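Uncharacterized protein ScGH5_18 (Streptomyces cattleya, PDB 7LR8) probably hydrolyses the beta-1,4 link between mannose and N-acetylglucosamine in the core of N-glycans, as a family 5 glycoside hydrolase. Local coordinates at residues 19-24 / 303-308; 25-30 / 98-103; 52-57 / 90-95; 307-312 / 319-324. The protein carries 1 engineered substitution. All coordinates share one frame; numbering follows the deposited sequence. Where two conformers were deposited one is given.

Interaction 1 of 4, residues 19-24 / 303-308; sequences NYTPSN and WWCSHD. With BMA (beta-D-mannopyranose), chain D; SO4 (sulfate ion), chain J.
Asn19 and Thr21 carry most of the hydrogen bonds between 19-24 and 303-308. Asn19 N donates to Trp303 O at 2.8 Å. Asn19 ND2 reaches Trp303 O at 3.2 Å from above the carbonyl plane, on the same face, so two donors grip this oxygen. In return, Ser306 N donates to Asn19 O. Thr21 N donates to Ser306 OG at 3.0 Å, and Ser306 OG also pairs with His307 ND1. Thr21 OG1 sits between its backbone N and carbonyl carbon (chi1 42°). From there Thr21 OG1 donates to a lone pair of His307 O, in the carbonyl plane, at 2.7 Å. Here the first and last strands of the (beta/alpha)8 barrel, 15-19 and 298-304, run side by side and pass into loops at the catalytic end. The apolar contacts centre on Trp304. Asn19 CB lies 3.4 Å from Trp304 CE3, and Cys305 CB covers one indole face toward the rim. The opposite face takes the mannose, with BMA C3 3.8 Å above the Trp304 ring plane. An alanine at Trp304 would probably leave the mannose without the indole face beside it and open a gap beside Asn19. Asn19 OD1 accepts from Arg54, and Tyr20 OH bonds Asp41.

Interaction 2 of 4, residues 25-30 / 98-103; sequences GWFHHW and GHLSSF. With NAG (2-acetamido-2-deoxy-beta-D-glucopyranose), chain C; BMA (beta-D-mannopyranose), chain D.
Phe27 turns one ring face to Leu100. Leu100 CD1 stands 4.0 Å from the ring centroid, 30° off the normal, in a CH-pi contact, and the two side chains cross at about a right angle. Trp26 meets the other segment differently, with the rim of its six-membered ring. Leu100 O and Ser101 OG lie at that edge, in the indole plane, and Ser101 OG is 3.6 Å from Trp26 CZ2. With CG anti to the backbone N (chi1 -169°), the indole extends toward 98-103. One face of it is covered by Phe27 CD2. A water joins the two segments in the same region: Trp26 NE1 donates to the water oxygen at 2.8 Å, and this water is also bonded to Ser101 OG. Residues 100-103 form a type I' turn between the short antiparallel strands 99-100 and 103-104, a hairpin in a barrel loop that lines the glycan pocket. Ser101 N donates to BMA O3 at 2.7 Å. His99 NE2 shares a hydrogen bond with NAG O3, which lies at the imidazole edge, and Asp104 bonds His99 ND1. Trp26 CH2 also packs on Phe103 CD2 at 4.2 Å. In the second subunit, His114 bonds Ser102 OG and stacks on Phe103.

Interaction 3 of 4, residues 52-57 / 90-95; sequences HVRVFP and DVNVDG
Arg54 grips Asp94 side-on with two nitrogens. Arg54 NE donates to Asp94 OD1 at 2.6 Å, and Arg54 NH2 donates to Asp94 OD2 at 2.7 Å. The guanidinium and carboxylate planes are 56° apart, and both oxygens are met from above the carboxylate plane. The Arg54 chain is extended from CG to NE and runs alongside Asn92 in the same direction. Phe56 CZ covers the centre of one face of the Arg54 guanidinium, 3.5 Å above its plane. Phe56 also lies beside Asp94, with Phe56 CE1 3.7 Å from Asp94 CG.

On the face of the sheet that bears the valines, Val55 CG2 meets Val91 CG1 at 3.7 Å and also touches Val93. Val53 packs on Val91, and Pro57 CD rests on Val93 CG1. Between these two faces the backbones pair as parallel strands 52-55 and 90-94 of the (beta/alpha)8 barrel. Val53 N and Val55 N donate to Asp90 O and Asn92 O, while Val53 O and Val55 O accept from Asn92 N and Asp94 N. Helix 71-86 makes the crossover between the strands and covers Val55, Val91 and Val93. Arg54 and Asp94 face the barrel interior instead.

Further out, Arg54 NH1 bonds Asn19 and forms a salt bridge with Glu268, while NH2 also bonds Asn152. Both Glu268 and Asn152 hydrogen-bond the bound mannose. A methionine at Arg54 would probably leave the buried Asp94 carboxylate without its mate and Glu268 and Asn152 less firmly placed. The buried Arg54 thus joins Asp94 to the pocket residue Glu268, and its charge would probably offset that of Asp94 close to the mannose.

Interaction 4 of 4, residues 307-312 / 319-324; sequences HDVDRR and LEYSLG. With BMA (beta-D-mannopyranose), chain D.
Val309 and Tyr321 bring the backbones of 307-312 and 319-324 together, and Val309 N donates to Tyr321 O at 2.9 Å. Both segments belong to one long loop after strand 298-304, the last of the (beta/alpha)8 barrel, and the loop folds back on itself here. Residues 319-321 have helical backbone angles. Gly324 CA packs against His307 C at 3.7 Å. A side chain at this glycine would clash with Asp308 N and His307 C.

Asp308 OD1 accepts from Gly324 N at 2.9 Å, nearly along its own C-O axis, and also forms a salt bridge with Lys333. The Tyr321 ring turns its edge to Val309 O. Val309 CB lies 3.9 Å from Tyr321 CD1, and the two side chains cross at a slant. Arg311 lays its guanidinium over Tyr321 CB, which sits 3.4 Å from Arg311 CZ and over the centre of the group. In one of two Ser322 conformers, Arg311 NH2 makes a weak bond to Ser322 OG, while Glu318 takes NH1 in a salt bridge.

The far side of the 319-324 segment faces the glycan. Leu323 CD1 approaches BMA C6 at 3.7 Å. The Glu320 chain bends at chi2 (-78°), and its carboxylate takes two sugar hydroxyls: BMA O6 donates to Glu320 OE2 at 2.9 Å and BMA O4 to Glu320 OE1 at 2.5 Å.

From the N terminus, strand 15-19 leads into 19-24, which pairs with 303-308 far along the chain. Interaction 1 therefore closes the largest loop and brings the last barrel strand beside the first. Interaction 2 is nested inside it, joining 25-30 to the hairpin at 98-103. Interaction 3 is nested within interaction 2 and pairs neighbouring strands 52-55 and 90-94. Interaction 4 closes a short loop in series after interactions 2 and 3. It begins on His307 and Asp308, where interaction 1 ends. Asn19 and Arg54 link interactions 1 and 3. Interactions 1, 2 and 4 all touch the mannose: from the end of strand 298-304, from the hairpin and from the loop after strand 298-304.

Interaction 1 of 4, residues 19-24 / 303-308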
# COMPACT_ATOMS: atom_id res chain seq x y z
N ASN B 19 -1.72 6.99 23.16
CA ASN B 19 -1.37 6.58 21.80
C ASN B 19 -1.02 7.81 21.00
O ASN B 19 -1.85 8.72 20.86
CB ASN B 19 -2.54 5.82 21.18
CG ASN B 19 -2.80 4.51 21.88
OD1 ASN B 19 -2.15 3.52 21.59
ND2 ASN B 19 -3.73 4.51 22.83
N TYR B 20 0.20 7.86 20.45
CA TYR B 20 0.74 9.08 19.85
C TYR B 20 0.32 9.18 18.39
O TYR B 20 0.75 8.38 17.55
CB TYR B 20 2.26 9.11 20.00
CG TYR B 20 2.91 10.27 19.26
CD1 TYR B 20 2.33 11.55 19.28
CD2 TYR B 20 4.10 10.08 18.56
CE1 TYR B 20 2.92 12.60 18.58
CE2 TYR B 20 4.69 11.12 17.86
CZ TYR B 20 4.10 12.38 17.88
OH TYR B 20 4.69 13.41 17.19
N THR B 21 -0.55 10.16 18.09
CA THR B 21 -0.92 10.51 16.72
C THR B 21 -0.22 11.80 16.34
O THR B 21 -0.62 12.89 16.79
CB THR B 21 -2.44 10.67 16.59
OG1 THR B 21 -2.96 11.37 17.72
CG2 THR B 21 -3.14 9.31 16.50
N PRO B 22 0.82 11.77 15.51
CA PRO B 22 1.56 13.00 15.19
C PRO B 22 0.65 14.07 14.59
O PRO B 22 -0.13 13.82 13.67
CB PRO B 22 2.60 12.53 14.17
CG PRO B 22 2.83 11.09 14.54
CD PRO B 22 1.47 10.58 14.93
N SER B 23 0.75 15.29 15.14
CA SER B 23 -0.18 16.34 14.74
C SER B 23 0.09 16.80 13.31
O SER B 23 -0.86 17.14 12.58
CB SER B 23 -0.09 17.51 15.72
OG SER B 23 1.15 18.20 15.59
N ASN B 24 1.35 16.83 12.90
CA ASN B 24 1.72 17.24 11.55
C ASN B 24 1.99 15.99 10.71
O ASN B 24 3.04 15.36 10.84
CB ASN B 24 2.94 18.15 11.59
CG ASN B 24 3.09 18.98 10.34
OD1 ASN B 24 2.58 18.63 9.28
ND2 ASN B 24 3.78 20.12 10.47
N TRP B 303 -4.64 6.42 26.61
CA TRP B 303 -5.75 7.06 25.92
C TRP B 303 -5.48 7.13 24.42
O TRP B 303 -4.36 7.41 23.99
CB TRP B 303 -6.00 8.47 26.48
CG TRP B 303 -7.36 8.93 26.14
CD1 TRP B 303 -7.75 9.63 25.03
CD2 TRP B 303 -8.55 8.68 26.90
NE1 TRP B 303 -9.11 9.85 25.06
CE2 TRP B 303 -9.62 9.26 26.19
CE3 TRP B 303 -8.82 8.02 28.10
CZ2 TRP B 303 -10.93 9.21 26.66
CZ3 TRP B 303 -10.12 7.96 28.55
CH2 TRP B 303 -11.16 8.55 27.83
N TRP B 304 -6.52 6.86 23.63
CA TRP B 304 -6.50 7.10 22.19
C TRP B 304 -7.30 8.37 21.94
O TRP B 304 -8.53 8.34 22.07
CB TRP B 304 -7.12 5.95 21.40
CG TRP B 304 -6.92 6.17 19.92
CD1 TRP B 304 -7.57 7.06 19.12
CD2 TRP B 304 -5.95 5.51 19.09
NE1 TRP B 304 -7.07 7.00 17.84
CE2 TRP B 304 -6.09 6.05 17.79
CE3 TRP B 304 -5.01 4.50 19.31
CZ2 TRP B 304 -5.29 5.63 16.73
CZ3 TRP B 304 -4.23 4.09 18.25
CH2 TRP B 304 -4.37 4.64 16.98
N CYS B 305 -6.64 9.45 21.55
CA CYS B 305 -5.23 9.50 21.20
C CYS B 305 -4.67 10.85 21.66
O CYS B 305 -5.39 11.65 22.26
CB CYS B 305 -5.04 9.33 19.69
SG CYS B 305 -6.13 10.41 18.71
N SER B 306 -3.39 11.10 21.37
CA SER B 306 -2.77 12.32 21.87
C SER B 306 -3.35 13.55 21.16
O SER B 306 -3.74 14.53 21.81
CB SER B 306 -1.25 12.24 21.70
OG SER B 306 -0.87 12.19 20.34
N HIS B 307 -3.43 13.50 19.83
CA HIS B 307 -3.76 14.67 19.02
C HIS B 307 -4.86 14.36 18.02
O HIS B 307 -4.90 13.28 17.43
CB HIS B 307 -2.52 15.18 18.29
CG HIS B 307 -1.48 15.75 19.20
ND1 HIS B 307 -0.53 14.97 19.83
CD2 HIS B 307 -1.26 17.02 19.62
CE1 HIS B 307 0.24 15.73 20.58
NE2 HIS B 307 -0.19 16.98 20.48
N ASP B 308 -5.74 15.34 17.84
CA ASP B 308 -6.73 15.28 16.78
C ASP B 308 -6.06 15.06 15.43
O ASP B 308 -4.91 15.46 15.21
CB ASP B 308 -7.52 16.59 16.71
CG ASP B 308 -8.57 16.74 17.82
OD1 ASP B 308 -8.95 15.73 18.45
OD2 ASP B 308 -8.99 17.89 18.04
C1 BMA D . -8.81 1.20 17.07
C2 BMA D . -7.39 1.82 16.86
C3 BMA D . -7.42 2.68 15.60
C4 BMA D . -8.70 3.62 15.60
C5 BMA D . -9.44 3.57 16.97
C6 BMA D . -10.73 4.37 16.99
O2 BMA D . -6.39 0.82 16.72
O3 BMA D . -7.31 1.85 14.42
O4 BMA D . -8.28 4.93 15.35
O5 BMA D . -9.83 2.21 17.26
O6 BMA D . -11.60 3.80 15.99
S SO4 J . 4.76 22.22 13.71
O1 SO4 J . 5.59 22.36 12.52
O2 SO4 J . 5.61 22.14 14.89
O3 SO4 J . 3.86 23.37 13.83
O4 SO4 J . 3.96 20.99 13.60
O HOH W 1 -3.02 13.55 14.10

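Interaction 2 of 4, residues 25-30 / 98-103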
# COMPACT_ATOMS: atom_id res chain seq x y z
N GLY B 25 1.05 15.64 9.83
CA GLY B 25 1.23 14.51 8.95
C GLY B 25 0.59 13.21 9.40
O GLY B 25 0.55 12.26 8.61
N TRP B 26 0.11 13.14 10.65
CA TRP B 26 -0.46 11.89 11.16
C TRP B 26 0.62 10.81 11.03
O TRP B 26 1.82 11.11 11.07
CB TRP B 26 -1.78 11.59 10.44
CG TRP B 26 -2.62 10.47 11.02
CD1 TRP B 26 -3.25 10.47 12.24
CD2 TRP B 26 -2.98 9.24 10.38
NE1 TRP B 26 -3.94 9.30 12.42
CE2 TRP B 26 -3.80 8.52 11.29
CE3 TRP B 26 -2.67 8.66 9.14
CZ2 TRP B 26 -4.32 7.26 10.99
CZ3 TRP B 26 -3.19 7.40 8.85
CH2 TRP B 26 -4.00 6.71 9.77
N PHE B 27 0.23 9.55 10.88
CA PHE B 27 1.26 8.52 10.75
C PHE B 27 2.03 8.59 9.44
O PHE B 27 3.05 7.91 9.31
CB PHE B 27 0.63 7.15 10.92
CG PHE B 27 -0.03 6.98 12.26
CD1 PHE B 27 0.71 7.10 13.43
CD2 PHE B 27 -1.38 6.71 12.34
CE1 PHE B 27 0.09 6.96 14.66
CE2 PHE B 27 -2.00 6.56 13.57
CZ PHE B 27 -1.25 6.68 14.74
N HIS B 28 1.58 9.41 8.49
CA HIS B 28 2.39 9.67 7.31
C HIS B 28 3.60 10.55 7.62
O HIS B 28 4.37 10.85 6.71
CB HIS B 28 1.55 10.32 6.21
CG HIS B 28 0.26 9.61 5.93
ND1 HIS B 28 0.21 8.30 5.50
CD2 HIS B 28 -1.03 10.04 5.99
CE1 HIS B 28 -1.05 7.95 5.32
NE2 HIS B 28 -1.83 8.98 5.61
N HIS B 29 3.80 10.95 8.89
CA HIS B 29 4.95 11.78 9.20
C HIS B 29 6.28 11.06 8.96
O HIS B 29 7.31 11.72 8.81
CB HIS B 29 4.87 12.30 10.64
CG HIS B 29 5.28 11.30 11.67
ND1 HIS B 29 6.16 11.60 12.69
CD2 HIS B 29 4.91 10.01 11.87
CE1 HIS B 29 6.33 10.54 13.45
NE2 HIS B 29 5.59 9.56 12.98
N TRP B 30 6.28 9.73 8.88
CA TRP B 30 7.52 9.04 8.52
C TRP B 30 8.03 9.45 7.15
O TRP B 30 9.24 9.31 6.88
CB TRP B 30 7.33 7.53 8.56
CG TRP B 30 6.88 7.01 9.88
CD1 TRP B 30 5.67 6.46 10.17
CD2 TRP B 30 7.64 6.98 11.11
NE1 TRP B 30 5.62 6.08 11.49
CE2 TRP B 30 6.81 6.39 12.09
CE3 TRP B 30 8.94 7.37 11.47
CZ2 TRP B 30 7.23 6.19 13.41
CZ3 TRP B 30 9.35 7.18 12.80
CH2 TRP B 30 8.50 6.60 13.75
N GLY B 98 -0.01 -2.31 8.67
CA GLY B 98 -1.14 -3.02 9.24
C GLY B 98 -2.32 -2.07 9.29
O GLY B 98 -2.44 -1.17 8.46
N HIS B 99 -3.17 -2.22 10.30
CA HIS B 99 -4.39 -1.42 10.38
C HIS B 99 -4.23 -0.20 11.28
O HIS B 99 -3.73 -0.31 12.40
CB HIS B 99 -5.55 -2.26 10.90
CG HIS B 99 -6.86 -1.53 10.82
ND1 HIS B 99 -7.57 -1.44 9.64
CD2 HIS B 99 -7.54 -0.78 11.73
CE1 HIS B 99 -8.66 -0.72 9.84
NE2 HIS B 99 -8.66 -0.30 11.10
N LEU B 100 -4.68 0.95 10.79
CA LEU B 100 -4.75 2.16 11.61
C LEU B 100 -5.96 2.99 11.20
O LEU B 100 -6.00 3.49 10.06
CB LEU B 100 -3.47 2.99 11.49
CG LEU B 100 -2.22 2.51 12.23
CD1 LEU B 100 -0.99 3.28 11.75
CD2 LEU B 100 -2.40 2.65 13.74
N SER B 101 -6.92 3.15 12.11
CA SER B 101 -7.98 4.16 12.00
C SER B 101 -8.75 4.04 10.68
O SER B 101 -9.05 5.04 10.03
CB SER B 101 -7.41 5.57 12.16
OG SER B 101 -6.59 5.66 13.31
N SER B 102 -9.10 2.80 10.31
CA SER B 102 -9.93 2.36 9.18
C SER B 102 -9.12 2.08 7.92
O SER B 102 -9.67 1.52 6.97
CB SER B 102 -11.06 3.35 8.82
OG SER B 102 -10.57 4.43 8.05
N PHE B 103 -7.84 2.44 7.88
CA PHE B 103 -6.96 2.18 6.75
C PHE B 103 -6.06 0.97 6.99
O PHE B 103 -5.46 0.81 8.06
CB PHE B 103 -6.06 3.39 6.47
CG PHE B 103 -6.82 4.63 6.13
CD1 PHE B 103 -7.28 4.85 4.84
CD2 PHE B 103 -7.11 5.59 7.12
CE1 PHE B 103 -7.99 6.00 4.53
CE2 PHE B 103 -7.81 6.73 6.81
CZ PHE B 103 -8.26 6.94 5.51
C1 NAG C . -12.67 -1.28 14.37
C2 NAG C . -11.94 -0.25 13.50
C3 NAG C . -10.51 -0.04 14.01
C4 NAG C . -10.49 0.27 15.51
C5 NAG C . -11.26 -0.84 16.23
C6 NAG C . -11.38 -0.67 17.73
C7 NAG C . -12.29 0.08 11.08
C8 NAG C . -12.23 -0.56 9.72
N2 NAG C . -11.93 -0.69 12.11
O1 NAG C . -13.99 -1.35 13.96
O3 NAG C . -9.88 1.02 13.29
O4 NAG C . -9.13 0.34 15.94
O5 NAG C . -12.60 -0.88 15.73
O6 NAG C . -11.96 -1.82 18.32
O7 NAG C . -12.65 1.25 11.24
C1 BMA D . -8.81 1.20 17.07
C2 BMA D . -7.39 1.82 16.86
C3 BMA D . -7.42 2.68 15.60
C4 BMA D . -8.70 3.62 15.60
C5 BMA D . -9.44 3.57 16.97
C6 BMA D . -10.73 4.37 16.99
O2 BMA D . -6.39 0.82 16.72
O3 BMA D . -7.31 1.85 14.42
O4 BMA D . -8.28 4.93 15.35
O5 BMA D . -9.83 2.21 17.26
O6 BMA D . -11.60 3.80 15.99
O HOH W 2 -5.79 8.17 14.23

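Interaction 3 of 4, residues 52-57 / 90-95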
# COMPACT_ATOMS: atom_id res chain seq x y z
N HIS B 52 4.11 7.46 29.46
CA HIS B 52 4.53 6.64 28.32
C HIS B 52 3.72 7.04 27.10
O HIS B 52 2.69 7.72 27.20
CB HIS B 52 4.36 5.13 28.59
CG HIS B 52 2.94 4.70 28.74
ND1 HIS B 52 2.28 4.73 29.95
CD2 HIS B 52 2.04 4.25 27.83
CE1 HIS B 52 1.04 4.30 29.78
NE2 HIS B 52 0.87 4.02 28.50
N VAL B 53 4.22 6.63 25.94
CA VAL B 53 3.50 6.74 24.68
C VAL B 53 3.55 5.39 23.99
O VAL B 53 4.51 4.62 24.16
CB VAL B 53 4.07 7.83 23.75
CG1 VAL B 53 3.77 9.22 24.30
CG2 VAL B 53 5.56 7.66 23.57
N ARG B 54 2.51 5.10 23.23
CA ARG B 54 2.47 3.97 22.30
C ARG B 54 2.60 4.55 20.90
O ARG B 54 1.85 5.48 20.56
CB ARG B 54 1.17 3.19 22.47
CG ARG B 54 0.83 2.20 21.35
CD ARG B 54 -0.09 1.10 21.91
NE ARG B 54 -0.54 0.15 20.90
CZ ARG B 54 -1.78 0.10 20.39
NH1 ARG B 54 -2.72 0.95 20.80
NH2 ARG B 54 -2.08 -0.83 19.50
N VAL B 55 3.57 4.07 20.12
CA VAL B 55 3.92 4.70 18.85
C VAL B 55 3.86 3.70 17.70
O VAL B 55 4.02 2.49 17.87
CB VAL B 55 5.31 5.38 18.90
CG1 VAL B 55 5.39 6.34 20.08
CG2 VAL B 55 6.42 4.36 18.97
N PHE B 56 3.67 4.24 16.50
CA PHE B 56 3.27 3.43 15.34
C PHE B 56 4.12 3.68 14.10
O PHE B 56 3.86 4.64 13.35
CB PHE B 56 1.81 3.69 15.02
CG PHE B 56 0.89 3.38 16.15
CD1 PHE B 56 0.46 2.08 16.38
CD2 PHE B 56 0.44 4.40 16.99
CE1 PHE B 56 -0.40 1.80 17.43
CE2 PHE B 56 -0.40 4.11 18.06
CZ PHE B 56 -0.82 2.80 18.26
N PRO B 57 5.07 2.79 13.82
CA PRO B 57 5.63 2.70 12.46
C PRO B 57 4.53 2.38 11.46
O PRO B 57 3.52 1.77 11.80
CB PRO B 57 6.62 1.54 12.55
CG PRO B 57 6.91 1.34 13.99
CD PRO B 57 5.73 1.89 14.78
N ASP B 90 8.26 6.73 28.56
CA ASP B 90 8.67 5.43 28.05
C ASP B 90 7.88 5.10 26.78
O ASP B 90 6.83 5.67 26.52
CB ASP B 90 8.46 4.37 29.11
CG ASP B 90 9.26 4.64 30.37
OD1 ASP B 90 10.42 5.07 30.23
OD2 ASP B 90 8.75 4.42 31.49
N VAL B 91 8.41 4.18 25.97
CA VAL B 91 7.90 3.96 24.62
C VAL B 91 7.58 2.48 24.40
O VAL B 91 8.47 1.62 24.54
CB VAL B 91 8.88 4.45 23.54
CG1 VAL B 91 8.37 4.05 22.13
CG2 VAL B 91 9.07 5.94 23.65
N ASN B 92 6.34 2.19 24.03
CA ASN B 92 5.97 0.90 23.46
C ASN B 92 5.83 1.07 21.95
O ASN B 92 5.18 2.02 21.49
CB ASN B 92 4.66 0.38 24.05
CG ASN B 92 3.97 -0.64 23.16
OD1 ASN B 92 3.32 -0.29 22.17
ND2 ASN B 92 4.13 -1.92 23.49
N VAL B 93 6.44 0.17 21.18
CA VAL B 93 6.39 0.26 19.72
C VAL B 93 5.49 -0.85 19.20
O VAL B 93 5.76 -2.04 19.43
CB VAL B 93 7.79 0.15 19.10
CG1 VAL B 93 7.68 0.19 17.57
CG2 VAL B 93 8.70 1.26 19.60
N ASP B 94 4.45 -0.48 18.45
CA ASP B 94 3.66 -1.45 17.69
C ASP B 94 4.33 -1.70 16.34
O ASP B 94 4.64 -0.75 15.61
CB ASP B 94 2.24 -0.94 17.46
CG ASP B 94 1.33 -1.18 18.65
OD1 ASP B 94 1.67 -0.75 19.77
OD2 ASP B 94 0.24 -1.77 18.46
N GLY B 95 4.53 -2.96 16.00
CA GLY B 95 5.24 -3.24 14.77
C GLY B 95 4.43 -3.26 13.49
O GLY B 95 4.65 -2.45 12.58

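Interaction 4 of 4, residues 307-312 / 319-324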
# COMPACT_ATOMS: atom_id res chain seq x y z
N HIS B 307 -3.43 13.50 19.83
CA HIS B 307 -3.76 14.67 19.02
C HIS B 307 -4.86 14.36 18.02
O HIS B 307 -4.90 13.28 17.43
CB HIS B 307 -2.52 15.18 18.29
CG HIS B 307 -1.48 15.75 19.20
ND1 HIS B 307 -0.53 14.97 19.83
CD2 HIS B 307 -1.26 17.02 19.62
CE1 HIS B 307 0.24 15.73 20.58
NE2 HIS B 307 -0.19 16.98 20.48
N ASP B 308 -5.74 15.34 17.84
CA ASP B 308 -6.73 15.28 16.78
C ASP B 308 -6.06 15.06 15.43
O ASP B 308 -4.91 15.46 15.21
CB ASP B 308 -7.52 16.59 16.71
CG ASP B 308 -8.57 16.74 17.82
OD1 ASP B 308 -8.95 15.73 18.45
OD2 ASP B 308 -8.99 17.89 18.04
N VAL B 309 -6.81 14.43 14.51
CA VAL B 309 -6.36 14.23 13.14
C VAL B 309 -6.73 15.45 12.31
O VAL B 309 -7.82 16.01 12.46
CB VAL B 309 -6.98 12.95 12.54
CG1 VAL B 309 -6.45 12.70 11.12
CG2 VAL B 309 -6.68 11.75 13.45
N ASP B 310 -5.80 15.88 11.46
CA ASP B 310 -6.04 17.03 10.60
C ASP B 310 -7.19 16.74 9.65
O ASP B 310 -7.15 15.77 8.89
CB ASP B 310 -4.77 17.38 9.83
CG ASP B 310 -4.88 18.69 9.06
OD1 ASP B 310 -5.99 19.25 8.96
OD2 ASP B 310 -3.85 19.16 8.55
N ARG B 311 -8.24 17.58 9.69
CA ARG B 311 -9.38 17.35 8.81
C ARG B 311 -9.08 17.68 7.35
O ARG B 311 -9.94 17.43 6.49
CB ARG B 311 -10.60 18.14 9.30
CG ARG B 311 -11.21 17.52 10.54
CD ARG B 311 -12.50 18.20 10.98
NE ARG B 311 -12.86 17.74 12.32
CZ ARG B 311 -13.70 16.74 12.56
NH1 ARG B 311 -14.31 16.12 11.56
NH2 ARG B 311 -13.95 16.38 13.81
N ARG B 312 -7.91 18.23 7.06
CA ARG B 312 -7.44 18.29 5.68
C ARG B 312 -7.06 16.92 5.12
O ARG B 312 -6.74 16.83 3.93
CB ARG B 312 -6.24 19.23 5.56
CG ARG B 312 -6.60 20.69 5.73
CD ARG B 312 -5.37 21.59 5.78
NE ARG B 312 -5.73 22.98 6.03
CZ ARG B 312 -5.99 23.87 5.07
NH1 ARG B 312 -5.94 23.51 3.80
NH2 ARG B 312 -6.31 25.12 5.40
N LEU B 319 -15.64 10.01 13.29
CA LEU B 319 -15.25 9.90 14.69
C LEU B 319 -13.74 10.03 14.90
O LEU B 319 -13.31 10.53 15.95
CB LEU B 319 -15.75 8.57 15.28
CG LEU B 319 -15.16 7.22 14.84
CD1 LEU B 319 -13.93 6.84 15.67
CD2 LEU B 319 -16.22 6.14 14.95
N GLU B 320 -12.92 9.61 13.93
CA GLU B 320 -11.48 9.54 14.17
C GLU B 320 -10.86 10.91 14.39
O GLU B 320 -9.85 11.03 15.10
CB GLU B 320 -10.77 8.85 12.99
CG GLU B 320 -11.21 7.42 12.72
CD GLU B 320 -10.61 6.41 13.67
OE1 GLU B 320 -9.77 6.79 14.51
OE2 GLU B 320 -10.99 5.22 13.59
N TYR B 321 -11.41 11.95 13.76
CA TYR B 321 -10.71 13.23 13.72
C TYR B 321 -10.60 13.87 15.10
O TYR B 321 -9.60 14.52 15.39
CB TYR B 321 -11.42 14.20 12.77
CG TYR B 321 -11.31 13.81 11.31
CD1 TYR B 321 -10.14 14.02 10.59
CD2 TYR B 321 -12.39 13.25 10.66
CE1 TYR B 321 -10.05 13.69 9.26
CE2 TYR B 321 -12.31 12.89 9.34
CZ TYR B 321 -11.15 13.12 8.64
OH TYR B 321 -11.07 12.77 7.32
N SER B 322 -11.60 13.69 15.96
CA SER B 322 -11.62 14.40 17.24
C SER B 322 -11.40 13.48 18.43
O SER B 322 -11.91 13.73 19.52
CB SER B 322 -12.93 15.17 17.39
OG SER B 322 -13.04 16.15 16.36
N LEU B 323 -10.62 12.41 18.25
CA LEU B 323 -10.25 11.52 19.34
C LEU B 323 -9.11 12.05 20.21
O LEU B 323 -8.77 11.43 21.21
CB LEU B 323 -9.88 10.13 18.80
CG LEU B 323 -11.13 9.34 18.38
CD1 LEU B 323 -10.81 7.98 17.81
CD2 LEU B 323 -12.09 9.22 19.56
N GLY B 324 -8.51 13.19 19.86
CA GLY B 324 -7.36 13.66 20.60
C GLY B 324 -7.73 14.23 21.96
O GLY B 324 -8.85 14.70 22.19
C1 BMA D . -8.81 1.20 17.07
C2 BMA D . -7.39 1.82 16.86
C3 BMA D . -7.42 2.68 15.60
C4 BMA D . -8.70 3.62 15.60
C5 BMA D . -9.44 3.57 16.97
C6 BMA D . -10.73 4.37 16.99
O2 BMA D . -6.39 0.82 16.72
O3 BMA D . -7.31 1.85 14.42
O4 BMA D . -8.28 4.93 15.35
O5 BMA D . -9.83 2.21 17.26
O6 BMA D . -11.60 3.80 15.99
O HOH W 3 -11.53 18.55 17.75